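PDB 2Q74: inositol-1-monophosphatase SuhB, which probably dephosphorylates inositol 1-phosphate to free myo-inositol in Mycobacterium tuberculosis, with magnesium as cofactor, in the last step of myo-inositol synthesis from glucose 6-phosphate. Local coordinates for residues P76-L81 and V99-D104; G134-V139 and C236-L241; Y227-Q232 and G261-A266. All blocks are in the same frame, centred on the assembly; numbering follows the deposited sequence.

Interaction 1 of 3, residues P76-L81 and V99-D104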
loop_
_atom_site.group_PDB
_atom_site.type_symbol
_atom_site.label_atom_id
_atom_site.label_comp_id
_atom_site.label_asym_id
_atom_site.label_seq_id
_atom_site.Cartn_x
_atom_site.Cartn_y
_atom_site.Cartn_z
ATOM N N PRO A 76 21.729 -2.680 -29.412
ATOM C CA PRO A 76 22.483 -1.593 -30.059
ATOM C C PRO A 76 21.699 -0.458 -30.748
ATOM O O PRO A 76 21.847 0.700 -30.352
ATOM C CB PRO A 76 23.341 -2.348 -31.073
ATOM C CG PRO A 76 23.658 -3.605 -30.379
ATOM C CD PRO A 76 22.409 -3.978 -29.626
ATOM N N GLY A 77 20.905 -0.754 -31.771
ATOM C CA GLY A 77 20.290 0.323 -32.547
ATOM C C GLY A 77 18.895 0.740 -32.097
ATOM O O GLY A 77 18.205 1.480 -32.794
ATOM N N ASP A 78 18.470 0.272 -30.931
ATOM C CA ASP A 78 17.092 0.488 -30.490
ATOM C C ASP A 78 16.871 1.848 -29.841
ATOM O O ASP A 78 17.643 2.277 -28.989
ATOM C CB ASP A 78 16.646 -0.616 -29.541
ATOM C CG ASP A 78 16.292 -1.881 -30.265
ATOM O OD1 ASP A 78 16.864 -2.140 -31.344
ATOM O OD2 ASP A 78 15.433 -2.617 -29.753
ATOM N N PRO A 79 15.817 2.545 -30.272
ATOM C CA PRO A 79 15.405 3.788 -29.644
ATOM C C PRO A 79 14.970 3.621 -28.203
ATOM O O PRO A 79 14.412 2.593 -27.834
ATOM C CB PRO A 79 14.213 4.228 -30.498
ATOM C CG PRO A 79 14.425 3.568 -31.792
ATOM C CD PRO A 79 14.991 2.251 -31.453
ATOM N N ILE A 80 15.217 4.661 -27.420
ATOM C CA ILE A 80 14.887 4.696 -26.009
ATOM C C ILE A 80 14.056 5.942 -25.735
ATOM O O ILE A 80 14.549 7.067 -25.867
ATOM C CB ILE A 80 16.156 4.790 -25.114
ATOM C CG1 ILE A 80 17.199 3.721 -25.480
ATOM C CG2 ILE A 80 15.752 4.727 -23.671
ATOM C CD1 ILE A 80 16.681 2.325 -25.489
ATOM N N LEU A 81 12.797 5.742 -25.362
ATOM C CA LEU A 81 11.976 6.815 -24.798
ATOM C C LEU A 81 12.016 6.700 -23.273
ATOM O O LEU A 81 11.398 5.812 -22.678
ATOM C CB LEU A 81 10.535 6.731 -25.302
ATOM C CG LEU A 81 9.517 7.686 -24.654
ATOM C CD1 LEU A 81 9.838 9.145 -24.938
ATOM C CD2 LEU A 81 8.108 7.361 -25.110
ATOM N N VAL A 99 12.292 -1.725 -32.524
ATOM C CA VAL A 99 11.655 -1.680 -31.200
ATOM C C VAL A 99 12.112 -0.469 -30.378
ATOM O O VAL A 99 13.264 -0.053 -30.458
ATOM C CB VAL A 99 11.963 -2.954 -30.391
ATOM C CG1 VAL A 99 12.040 -2.646 -28.902
ATOM C CG2 VAL A 99 10.939 -4.023 -30.668
ATOM N N THR A 100 11.199 0.073 -29.582
ATOM C CA THR A 100 11.479 1.223 -28.735
ATOM C C THR A 100 11.308 0.846 -27.268
ATOM O O THR A 100 10.260 0.331 -26.867
ATOM C CB THR A 100 10.533 2.396 -29.038
ATOM O OG1 THR A 100 10.831 2.923 -30.330
ATOM C CG2 THR A 100 10.675 3.513 -27.985
ATOM N N TRP A 101 12.331 1.117 -26.469
ATOM C CA TRP A 101 12.273 0.793 -25.053
ATOM C C TRP A 101 11.729 1.979 -24.288
ATOM O O TRP A 101 12.316 3.054 -24.306
ATOM C CB TRP A 101 13.639 0.356 -24.550
ATOM C CG TRP A 101 14.060 -0.860 -25.261
ATOM C CD1 TRP A 101 14.726 -0.910 -26.433
ATOM C CD2 TRP A 101 13.792 -2.213 -24.883
ATOM N NE1 TRP A 101 14.919 -2.211 -26.811
ATOM C CE2 TRP A 101 14.350 -3.037 -25.882
ATOM C CE3 TRP A 101 13.140 -2.815 -23.792
ATOM C CZ2 TRP A 101 14.277 -4.434 -25.838
ATOM C CZ3 TRP A 101 13.064 -4.206 -23.738
ATOM C CH2 TRP A 101 13.633 -5.001 -24.763
ATOM N N VAL A 102 10.575 1.778 -23.656
ATOM C CA VAL A 102 9.911 2.818 -22.880
ATOM C C VAL A 102 10.157 2.519 -21.417
ATOM O O VAL A 102 9.817 1.432 -20.945
ATOM C CB VAL A 102 8.395 2.818 -23.110
ATOM C CG1 VAL A 102 7.736 4.005 -22.416
ATOM C CG2 VAL A 102 8.077 2.833 -24.609
ATOM N N LEU A 103 10.746 3.461 -20.684
ATOM C CA LEU A 103 11.095 3.121 -19.327
ATOM C C LEU A 103 10.932 4.187 -18.244
ATOM O O LEU A 103 10.888 5.382 -18.525
ATOM C CB LEU A 103 12.462 2.439 -19.288
ATOM C CG LEU A 103 13.754 3.070 -19.783
ATOM C CD1 LEU A 103 14.479 2.044 -20.662
ATOM C CD2 LEU A 103 13.524 4.305 -20.557
ATOM N N ASP A 104 10.759 3.699 -17.014
ATOM C CA ASP A 104 10.761 4.519 -15.811
ATOM C C ASP A 104 11.594 3.804 -14.739
ATOM O O ASP A 104 11.199 2.745 -14.226
ATOM C CB ASP A 104 9.353 4.787 -15.279
ATOM C CG ASP A 104 9.334 5.883 -14.210
ATOM O OD1 ASP A 104 10.423 6.320 -13.794
ATOM O OD2 ASP A 104 8.247 6.322 -13.785
#
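D78 OD2 accepts the indole N-H of W101, with NE1 3.0 Å away. The donor reaches the anti side of the carboxylate, tilted out of its plane. OD2 lies at the edge of the indole, near its plane, and the carboxylate and ring planes are 28° apart. Chi1 of -78° sets D78 CG beside its own backbone N, and the carboxylate lies next to the indole N-H. R75 adds a salt bridge to the same oxygen.

Beyond this bond the two segments pair as parallel strands. W101 N donates to P79 O at 2.9 Å, and W101 O accepts from L81 N. L103 N binds L81 O at 3.2 Å. I80 and W101 share one face of the sheet, where I80 CD1 lies 3.7 Å from W101 CB. I80 CG2 meets L103 CD2 at 3.9 Å. V99 CG1 lies over one face of the indole, toward its rim.

D104, a probable magnesium ligand, ends strand 100-104. Within this chain strand 80-81 is an outermost strand of the seven-stranded sheet; strand 120-127 flanks 100-104 on its other side. Helices 55-74 and 8-33 cover the W101 face: L71 touches I80 and W101; L11 and V14 touch W101.

Interaction 2 of 3, residues G134-V139 and C236-L241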
loop_
_atom_site.group_PDB
_atom_site.type_symbol
_atom_site.label_atom_id
_atom_site.label_comp_id
_atom_site.label_asym_id
_atom_site.label_seq_id
_atom_site.Cartn_x
_atom_site.Cartn_y
_atom_site.Cartn_z
ATOM N N GLY A 134 7.219 -6.679 -21.816
ATOM C CA GLY A 134 7.372 -5.772 -20.696
ATOM C C GLY A 134 7.772 -6.435 -19.404
ATOM O O GLY A 134 7.604 -7.637 -19.239
ATOM N N ALA A 135 8.298 -5.640 -18.483
ATOM C CA ALA A 135 8.699 -6.167 -17.171
ATOM C C ALA A 135 8.616 -5.074 -16.143
ATOM O O ALA A 135 9.107 -3.964 -16.385
ATOM C CB ALA A 135 10.110 -6.737 -17.220
ATOM N N VAL A 136 7.977 -5.359 -15.013
ATOM C CA VAL A 136 7.927 -4.389 -13.902
ATOM C C VAL A 136 8.534 -5.042 -12.694
ATOM O O VAL A 136 8.098 -6.106 -12.257
ATOM C CB VAL A 136 6.476 -3.958 -13.529
ATOM C CG1 VAL A 136 6.476 -3.017 -12.286
ATOM C CG2 VAL A 136 5.765 -3.311 -14.706
ATOM N N ALA A 137 9.544 -4.401 -12.144
ATOM C CA ALA A 137 10.261 -4.956 -10.985
ATOM C C ALA A 137 9.751 -4.234 -9.778
ATOM O O ALA A 137 9.860 -3.028 -9.734
ATOM C CB ALA A 137 11.756 -4.738 -11.118
ATOM N N ASP A 138 9.186 -4.970 -8.827
ATOM C CA ASP A 138 8.804 -4.450 -7.512
ATOM C C ASP A 138 10.064 -4.456 -6.650
ATOM O O ASP A 138 10.426 -5.475 -6.049
ATOM C CB ASP A 138 7.699 -5.335 -6.888
ATOM C CG ASP A 138 7.167 -4.801 -5.533
ATOM O OD1 ASP A 138 7.844 -3.990 -4.862
ATOM O OD2 ASP A 138 6.052 -5.242 -5.131
ATOM N N VAL A 139 10.711 -3.298 -6.581
ATOM C CA VAL A 139 12.023 -3.178 -5.989
ATOM C C VAL A 139 12.072 -3.724 -4.561
ATOM O O VAL A 139 12.889 -4.595 -4.259
ATOM C CB VAL A 139 12.535 -1.712 -6.090
ATOM C CG1 VAL A 139 13.910 -1.569 -5.467
ATOM C CG2 VAL A 139 12.576 -1.296 -7.550
ATOM N N CYS A 236 2.740 2.975 -17.551
ATOM C CA CYS A 236 1.682 2.004 -17.728
ATOM C C CYS A 236 1.897 1.014 -18.877
ATOM O O CYS A 236 1.266 -0.038 -18.897
ATOM C CB CYS A 236 0.350 2.731 -17.843
ATOM S SG CYS A 236 0.307 3.945 -19.155
ATOM N N ALA A 237 2.813 1.323 -19.795
ATOM C CA ALA A 237 3.013 0.512 -21.011
ATOM C C ALA A 237 3.295 -0.965 -20.677
ATOM O O ALA A 237 2.587 -1.865 -21.146
ATOM C CB ALA A 237 4.144 1.097 -21.866
ATOM N N ALA A 238 4.301 -1.205 -19.842
ATOM C CA ALA A 238 4.654 -2.557 -19.401
ATOM C C ALA A 238 3.547 -3.264 -18.601
ATOM O O ALA A 238 3.093 -4.357 -18.974
ATOM C CB ALA A 238 5.907 -2.514 -18.588
ATOM N N GLY A 239 3.112 -2.626 -17.515
ATOM C CA GLY A 239 2.021 -3.143 -16.683
ATOM C C GLY A 239 0.733 -3.445 -17.428
ATOM O O GLY A 239 0.079 -4.447 -17.158
ATOM N N ALA A 240 0.377 -2.583 -18.372
ATOM C CA ALA A 240 -0.843 -2.758 -19.148
ATOM C C ALA A 240 -0.834 -4.123 -19.842
ATOM O O ALA A 240 -1.811 -4.875 -19.772
ATOM C CB ALA A 240 -0.992 -1.630 -20.157
ATOM N N LEU A 241 0.294 -4.435 -20.472
ATOM C CA LEU A 241 0.462 -5.690 -21.213
ATOM C C LEU A 241 0.363 -6.848 -20.250
ATOM O O LEU A 241 -0.259 -7.874 -20.531
ATOM C CB LEU A 241 1.827 -5.725 -21.900
ATOM C CG LEU A 241 2.066 -6.526 -23.179
ATOM C CD1 LEU A 241 3.544 -7.014 -23.226
ATOM C CD2 LEU A 241 1.122 -7.684 -23.383
#
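The helical turn that carries A238 and G239 to V136 is closed by a backbone hydrogen bond from A240 N to C236 O, 2.7 Å long. No hydrogen bond joins this turn to strand 134-138; the two meet by van der Waals contact. A238 CB makes most of the helix's contacts. It lies 3.9 Å from A135 N and 4.0 Å from V136 CG2. V136 CG2 stands beside its own backbone N, with CG1 anti to that N (chi1 176°). From there CG2 reaches G239 N at 3.9 Å. Three residues on from A238, L241 places CD1 4.0 Å from G134 N.

Glycine and alanine let the backbones come close: the CA atoms of G134 and A238 are 4.4 Å apart. The segment axes pass 6.8 Å apart at 104°, so the helix runs across the strand. The V136 side chain is about 7 Å from that of D107, a probable magnesium ligand, so the packing lies near that site.

The contact is buried and joins the seven-stranded sheet to helix 233-245. Helix 211-220 packs on the same side, with A212 and C216 against V136. Helix 8-33 covers the other side, with A15 on A135 and A19 on A137.

Interaction 3 of 3, residues Y227-Q232 and G261-A266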
loop_
_atom_site.group_PDB
_atom_site.type_symbol
_atom_site.label_atom_id
_atom_site.label_comp_id
_atom_site.label_asym_id
_atom_site.label_seq_id
_atom_site.Cartn_x
_atom_site.Cartn_y
_atom_site.Cartn_z
ATOM N N TYR A 227 -8.081 2.025 -11.875
ATOM C CA TYR A 227 -8.475 3.194 -12.672
ATOM C C TYR A 227 -7.640 4.424 -12.282
ATOM O O TYR A 227 -7.605 4.834 -11.113
ATOM C CB TYR A 227 -9.967 3.512 -12.481
ATOM C CG TYR A 227 -10.327 4.923 -12.874
ATOM C CD1 TYR A 227 -10.302 5.304 -14.202
ATOM C CD2 TYR A 227 -10.638 5.884 -11.927
ATOM C CE1 TYR A 227 -10.605 6.610 -14.605
ATOM C CE2 TYR A 227 -10.937 7.202 -12.302
ATOM C CZ TYR A 227 -10.927 7.559 -13.669
ATOM O OH TYR A 227 -11.220 8.841 -14.142
ATOM N N GLU A 228 -6.993 5.014 -13.283
ATOM C CA GLU A 228 -6.312 6.280 -13.106
ATOM C C GLU A 228 -6.410 7.189 -14.330
ATOM O O GLU A 228 -6.258 6.751 -15.467
ATOM C CB GLU A 228 -4.844 6.069 -12.739
ATOM C CG GLU A 228 -4.210 7.324 -12.150
ATOM C CD GLU A 228 -2.837 7.106 -11.624
ATOM O OE1 GLU A 228 -2.560 6.018 -11.078
ATOM O OE2 GLU A 228 -2.018 8.042 -11.761
ATOM N N HIS A 229 -6.637 8.468 -14.055
ATOM C CA HIS A 229 -6.736 9.505 -15.064
ATOM C C HIS A 229 -5.459 10.346 -15.105
ATOM O O HIS A 229 -5.227 11.163 -14.217
ATOM C CB HIS A 229 -7.928 10.402 -14.739
ATOM C CG HIS A 229 -8.273 11.356 -15.831
ATOM N ND1 HIS A 229 -8.997 10.978 -16.942
ATOM C CD2 HIS A 229 -8.003 12.675 -15.984
ATOM C CE1 HIS A 229 -9.152 12.024 -17.736
ATOM N NE2 HIS A 229 -8.561 13.065 -17.175
ATOM N N GLY A 230 -4.635 10.136 -16.130
ATOM C CA GLY A 230 -3.430 10.940 -16.340
ATOM C C GLY A 230 -2.133 10.221 -16.012
ATOM O O GLY A 230 -1.343 10.690 -15.197
ATOM N N VAL A 231 -1.898 9.099 -16.677
ATOM C CA VAL A 231 -0.732 8.278 -16.415
ATOM C C VAL A 231 0.214 8.366 -17.602
ATOM O O VAL A 231 -0.180 8.113 -18.736
ATOM C CB VAL A 231 -1.142 6.802 -16.190
ATOM C CG1 VAL A 231 0.088 5.931 -15.916
ATOM C CG2 VAL A 231 -2.145 6.695 -15.052
ATOM N N GLN A 232 1.467 8.710 -17.348
ATOM C CA GLN A 232 2.459 8.754 -18.412
ATOM C C GLN A 232 2.593 7.378 -19.061
ATOM O O GLN A 232 2.336 6.382 -18.414
ATOM C CB GLN A 232 3.809 9.212 -17.840
ATOM C CG GLN A 232 3.804 10.610 -17.256
ATOM C CD GLN A 232 3.347 11.656 -18.250
ATOM O OE1 GLN A 232 2.795 12.693 -17.865
ATOM N NE2 GLN A 232 3.548 11.384 -19.543
ATOM N N GLY A 261 -0.723 12.875 -20.451
ATOM C CA GLY A 261 -0.841 11.484 -19.979
ATOM C C GLY A 261 -1.979 10.691 -20.616
ATOM O O GLY A 261 -2.599 11.143 -21.582
ATOM N N LEU A 262 -2.247 9.503 -20.079
ATOM C CA LEU A 262 -3.319 8.637 -20.568
ATOM C C LEU A 262 -4.348 8.312 -19.491
ATOM O O LEU A 262 -4.101 8.473 -18.300
ATOM C CB LEU A 262 -2.755 7.320 -21.107
ATOM C CG LEU A 262 -1.692 7.399 -22.201
ATOM C CD1 LEU A 262 -1.343 6.009 -22.670
ATOM C CD2 LEU A 262 -2.142 8.231 -23.377
ATOM N N VAL A 263 -5.516 7.859 -19.940
ATOM C CA VAL A 263 -6.538 7.334 -19.060
ATOM C C VAL A 263 -6.448 5.829 -19.138
ATOM O O VAL A 263 -6.538 5.260 -20.223
ATOM C CB VAL A 263 -7.927 7.782 -19.480
ATOM C CG1 VAL A 263 -8.987 7.127 -18.604
ATOM C CG2 VAL A 263 -8.018 9.290 -19.412
ATOM N N VAL A 264 -6.265 5.195 -17.981
ATOM C CA VAL A 264 -6.058 3.761 -17.902
ATOM C C VAL A 264 -7.169 3.130 -17.107
ATOM O O VAL A 264 -7.467 3.584 -15.976
ATOM C CB VAL A 264 -4.730 3.416 -17.190
ATOM C CG1 VAL A 264 -4.477 1.903 -17.233
ATOM C CG2 VAL A 264 -3.568 4.193 -17.800
ATOM N N VAL A 265 -7.784 2.103 -17.701
ATOM C CA VAL A 265 -8.711 1.232 -16.989
ATOM C C VAL A 265 -8.267 -0.216 -17.179
ATOM O O VAL A 265 -8.003 -0.658 -18.292
ATOM C CB VAL A 265 -10.154 1.432 -17.433
ATOM C CG1 VAL A 265 -11.078 0.532 -16.622
ATOM C CG2 VAL A 265 -10.558 2.885 -17.266
ATOM N N ALA A 266 -8.123 -0.934 -16.074
ATOM C CA ALA A 266 -7.749 -2.340 -16.102
ATOM C C ALA A 266 -8.615 -3.091 -15.100
ATOM O O ALA A 266 -8.682 -2.717 -13.949
ATOM C CB ALA A 266 -6.290 -2.497 -15.776
#
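A G1 beta bulge interrupts the antiparallel pairing of strands 225-231 and 262-267 in the five-stranded sheet. G230 and V231 both face L262, and the register shifts by one residue between H229 and V231. L262 O takes two N-H groups, from G230 N and V231 N, each at 2.8 Å. The V231 donor lies in the carbonyl plane, on a lone pair. The G230 donor stands 36° above that plane. G230 has backbone angles of phi 106° and psi 58°, where a CB would press on the carbonyl oxygen before it. Glycine is the usual residue at the first position of this bulge.

Regular pairing lies to one side of the bulge. E228 and V264 form a hydrogen-bonded pair, with E228 N to V264 O at 3.1 Å and V264 N to E228 O at 3.0 Å. Past the bulge, L262 N returns a bond to V231 O.

The side chains fall on two faces. Y227, H229, V263 and V265 share one. There the edge of the Y227 ring meets valine methyls, and the hydroxyl bonds to the backbone oxygen of G284. Helices 188-198 and 272-280 cover this side, with L194 and L279 on Y227. V231 and V264 lie on the other face, against helix 211-220, where A211 touches V231 and L215 touches V264. The V231 side chain comes within about 4 Å of that of D235, a probable magnesium and substrate ligand. D235 follows four residues after V231 in the chain.

Y227 and V265 cross obliquely, with CD1 of the ring 3.9 Å from V265 CG2. V231 and V264 cross at about a right angle, and V231 CB lies 3.9 Å from V264 CG2.

How the interactions relate
The contacts run from one sheet of the alpha-beta-alpha-beta-alpha sandwich through the middle helical layer to the other. Interaction 1 lies at one border of the seven-stranded sheet. Interaction 2 joins that sheet to helix 233-245; the centres of interactions 1 and 2 are about 15 Å apart. Interaction 3 belongs to the five-stranded sheet, its centre about 14 Å from that of interaction 2. Both segments of interaction 1 come first along the chain; those of interactions 2 and 3 are interleaved. C236 CB packs on V231 CG1 at 3.7 Å. Helix 233-245, in the middle layer, thus touches both sheets. D104 on strand 100-104 and D235 on this helix are probable magnesium ligands, so both layers contribute.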